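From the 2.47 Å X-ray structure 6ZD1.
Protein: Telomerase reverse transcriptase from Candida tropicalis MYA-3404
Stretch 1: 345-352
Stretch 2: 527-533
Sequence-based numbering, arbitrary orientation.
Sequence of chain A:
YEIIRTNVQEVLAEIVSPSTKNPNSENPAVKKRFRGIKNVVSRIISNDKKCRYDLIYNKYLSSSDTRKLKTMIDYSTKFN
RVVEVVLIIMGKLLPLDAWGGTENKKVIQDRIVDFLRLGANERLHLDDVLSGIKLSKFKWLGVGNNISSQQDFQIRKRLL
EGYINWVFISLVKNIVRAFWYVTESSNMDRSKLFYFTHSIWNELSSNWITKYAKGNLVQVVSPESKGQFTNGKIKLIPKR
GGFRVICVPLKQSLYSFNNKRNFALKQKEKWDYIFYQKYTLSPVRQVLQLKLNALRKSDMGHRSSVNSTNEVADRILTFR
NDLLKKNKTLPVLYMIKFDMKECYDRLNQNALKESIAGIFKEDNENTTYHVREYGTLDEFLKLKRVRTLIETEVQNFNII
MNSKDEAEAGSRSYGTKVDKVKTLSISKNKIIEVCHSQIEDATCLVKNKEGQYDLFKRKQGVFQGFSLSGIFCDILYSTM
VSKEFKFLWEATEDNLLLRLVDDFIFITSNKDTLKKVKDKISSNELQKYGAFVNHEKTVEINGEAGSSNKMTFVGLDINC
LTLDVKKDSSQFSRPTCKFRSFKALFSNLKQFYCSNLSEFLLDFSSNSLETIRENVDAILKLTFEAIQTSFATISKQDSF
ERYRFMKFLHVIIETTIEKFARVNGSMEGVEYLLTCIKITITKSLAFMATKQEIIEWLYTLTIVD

Stretch 1 (345-352) DRLNQNAL
Stretch 2 527-533: QKYGAFV

Stretch 1 enters from a weakly bonded helix about Asp 345 and Arg 346 (phi/psi -67/-38 and -91/-3), extends through Leu 347 (-57/136) and Asn 348 (-86/113), and starts a second helix at Gln 349. Asn 348 is its N-cap: chi1 is t (-172°), chi2 is -79°, and its OD1 accepts from Ala 351 N at 2.6 Å with an N-H...O angle of 166°. Leu 352 N donates to Asn 348 O at 2.8 Å, the first turn of that helix.

Stretch 2 turns at Gln 527 through Gly 530, where Gly 530 N donates to Gln 527 O at 2.9 Å, then extends from Ala 531 (-89/123) onward. The closest CA pair across the stretches is Leu 347 CA and Gly 530 CA, at 4.4 Å. One hydrogen bond fixes this register: Asn 348 N donates to Tyr 529 O at 3.1 Å, with an angle of 150°.

Gly 530 is required twice over. Its phi/psi of 87/8 would jam a CB against the preceding carbonyl, and an ideal CB would lie 2.2 Å from Arg 346 O and 2.5 Å from Asn 348 N. Its absence lets Arg 346 O approach Gly 530 CA to 3.1 Å.

Around this backbone contact, apolar surfaces meet. Ala 351 points toward stretch 2, its CB 4.0 Å from Tyr 529 CA and 4.5 Å from Tyr 529 CD2, obliquely placed to the ring. The Tyr 529 CA-to-CB bond points away (chi1 m, -50°; chi2 86°), so the backbone supplies the nearer contact. Arg 346, with chi1 to chi3 all m and chi4 170°, sets its CB 3.9 Å from Phe 532 CD1, at the ring edge; Phe 532 has chi1 m (-67°) and chi2 90°. Together the stretches bury 294 Å².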

# COMPACT_ATOMS: atom_id res chain seq x y z
N ASP A 345 -17.30 8.13 1.58
CA ASP A 345 -17.95 9.38 1.20
C ASP A 345 -19.30 9.54 1.88
O ASP A 345 -19.67 10.65 2.28
CB ASP A 345 -18.13 9.46 -0.32
CG ASP A 345 -16.81 9.51 -1.07
OD1 ASP A 345 -16.51 8.55 -1.82
OD2 ASP A 345 -16.06 10.50 -0.91
N ARG A 346 -20.04 8.45 2.04
CA ARG A 346 -21.40 8.48 2.58
C ARG A 346 -21.44 8.30 4.09
O ARG A 346 -22.53 8.37 4.66
CB ARG A 346 -22.27 7.40 1.92
CG ARG A 346 -22.23 7.35 0.39
CD ARG A 346 -22.40 8.72 -0.25
NE ARG A 346 -23.70 9.31 0.03
CZ ARG A 346 -24.02 10.57 -0.25
NH1 ARG A 346 -23.12 11.37 -0.81
NH2 ARG A 346 -25.23 11.03 0.03
N LEU A 347 -20.30 8.09 4.74
CA LEU A 347 -20.27 7.85 6.18
C LEU A 347 -20.93 9.01 6.92
O LEU A 347 -20.71 10.18 6.60
CB LEU A 347 -18.83 7.68 6.65
CG LEU A 347 -18.57 6.80 7.88
CD1 LEU A 347 -18.77 5.34 7.54
CD2 LEU A 347 -17.16 7.04 8.42
N ASN A 348 -21.76 8.67 7.91
CA ASN A 348 -22.49 9.68 8.67
C ASN A 348 -21.61 10.17 9.82
O ASN A 348 -21.33 9.42 10.76
CB ASN A 348 -23.81 9.10 9.20
CG ASN A 348 -24.69 10.15 9.83
OD1 ASN A 348 -24.48 10.55 10.97
ND2 ASN A 348 -25.70 10.61 9.09
N GLN A 349 -21.20 11.44 9.75
CA GLN A 349 -20.29 11.98 10.75
C GLN A 349 -20.92 11.97 12.13
O GLN A 349 -20.25 11.64 13.12
CB GLN A 349 -19.86 13.40 10.36
CG GLN A 349 -18.97 13.46 9.14
CD GLN A 349 -18.65 14.89 8.75
OE1 GLN A 349 -19.00 15.83 9.46
NE2 GLN A 349 -17.98 15.06 7.61
N ASN A 350 -22.20 12.32 12.23
CA ASN A 350 -22.84 12.34 13.53
C ASN A 350 -22.99 10.93 14.10
O ASN A 350 -22.70 10.70 15.28
CB ASN A 350 -24.20 13.04 13.43
CG ASN A 350 -24.05 14.55 13.26
OD1 ASN A 350 -23.06 15.13 13.68
ND2 ASN A 350 -25.05 15.18 12.65
N ALA A 351 -23.41 9.97 13.27
CA ALA A 351 -23.46 8.59 13.73
C ALA A 351 -22.08 8.10 14.14
O ALA A 351 -21.94 7.36 15.12
CB ALA A 351 -24.07 7.69 12.66
N LEU A 352 -21.04 8.52 13.41
CA LEU A 352 -19.68 8.12 13.78
C LEU A 352 -19.30 8.70 15.13
O LEU A 352 -18.72 8.00 15.97
CB LEU A 352 -18.69 8.58 12.71
CG LEU A 352 -17.20 8.44 13.02
CD1 LEU A 352 -16.81 6.99 13.30
CD2 LEU A 352 -16.36 9.01 11.88
N GLN A 527 -29.30 3.52 6.39
CA GLN A 527 -28.89 4.83 5.90
C GLN A 527 -28.63 5.81 7.03
O GLN A 527 -27.93 6.80 6.82
CB GLN A 527 -29.95 5.39 4.94
CG GLN A 527 -30.36 4.41 3.86
CD GLN A 527 -31.40 4.98 2.92
OE1 GLN A 527 -31.74 6.16 2.99
NE2 GLN A 527 -31.93 4.14 2.04
N LYS A 528 -29.17 5.54 8.22
CA LYS A 528 -28.90 6.39 9.38
C LYS A 528 -27.41 6.50 9.65
O LYS A 528 -26.92 7.56 10.06
CB LYS A 528 -29.62 5.83 10.61
CG LYS A 528 -31.13 5.79 10.49
CD LYS A 528 -31.75 5.07 11.67
CE LYS A 528 -32.59 3.90 11.20
NZ LYS A 528 -33.12 3.10 12.33
N TYR A 529 -26.67 5.42 9.43
CA TYR A 529 -25.24 5.37 9.65
C TYR A 529 -24.44 5.86 8.44
O TYR A 529 -23.22 6.00 8.54
CB TYR A 529 -24.82 3.94 10.00
CG TYR A 529 -25.64 3.30 11.10
CD1 TYR A 529 -26.84 2.64 10.82
CD2 TYR A 529 -25.22 3.36 12.43
CE1 TYR A 529 -27.59 2.06 11.83
CE2 TYR A 529 -25.97 2.78 13.44
CZ TYR A 529 -27.15 2.14 13.14
OH TYR A 529 -27.89 1.56 14.15
N GLY A 530 -25.11 6.16 7.33
CA GLY A 530 -24.41 6.42 6.09
C GLY A 530 -24.12 5.20 5.25
O GLY A 530 -23.38 5.31 4.27
N ALA A 531 -24.66 4.04 5.62
CA ALA A 531 -24.49 2.82 4.83
C ALA A 531 -25.62 2.72 3.82
O ALA A 531 -26.80 2.70 4.19
CB ALA A 531 -24.48 1.60 5.74
N PHE A 532 -25.26 2.63 2.54
CA PHE A 532 -26.22 2.47 1.45
C PHE A 532 -25.87 1.20 0.69
O PHE A 532 -24.79 1.11 0.09
CB PHE A 532 -26.20 3.68 0.51
CG PHE A 532 -26.70 4.95 1.13
CD1 PHE A 532 -25.82 5.81 1.78
CD2 PHE A 532 -28.04 5.30 1.06
CE1 PHE A 532 -26.28 6.99 2.35
CE2 PHE A 532 -28.50 6.47 1.63
CZ PHE A 532 -27.62 7.31 2.27
N VAL A 533 -26.78 0.23 0.70
CA VAL A 533 -26.53 -1.07 0.09
C VAL A 533 -26.44 -0.92 -1.42
O VAL A 533 -27.32 -0.34 -2.07
CB VAL A 533 -27.63 -2.07 0.47
CG1 VAL A 533 -27.34 -3.44 -0.15
CG2 VAL A 533 -27.74 -2.18 1.98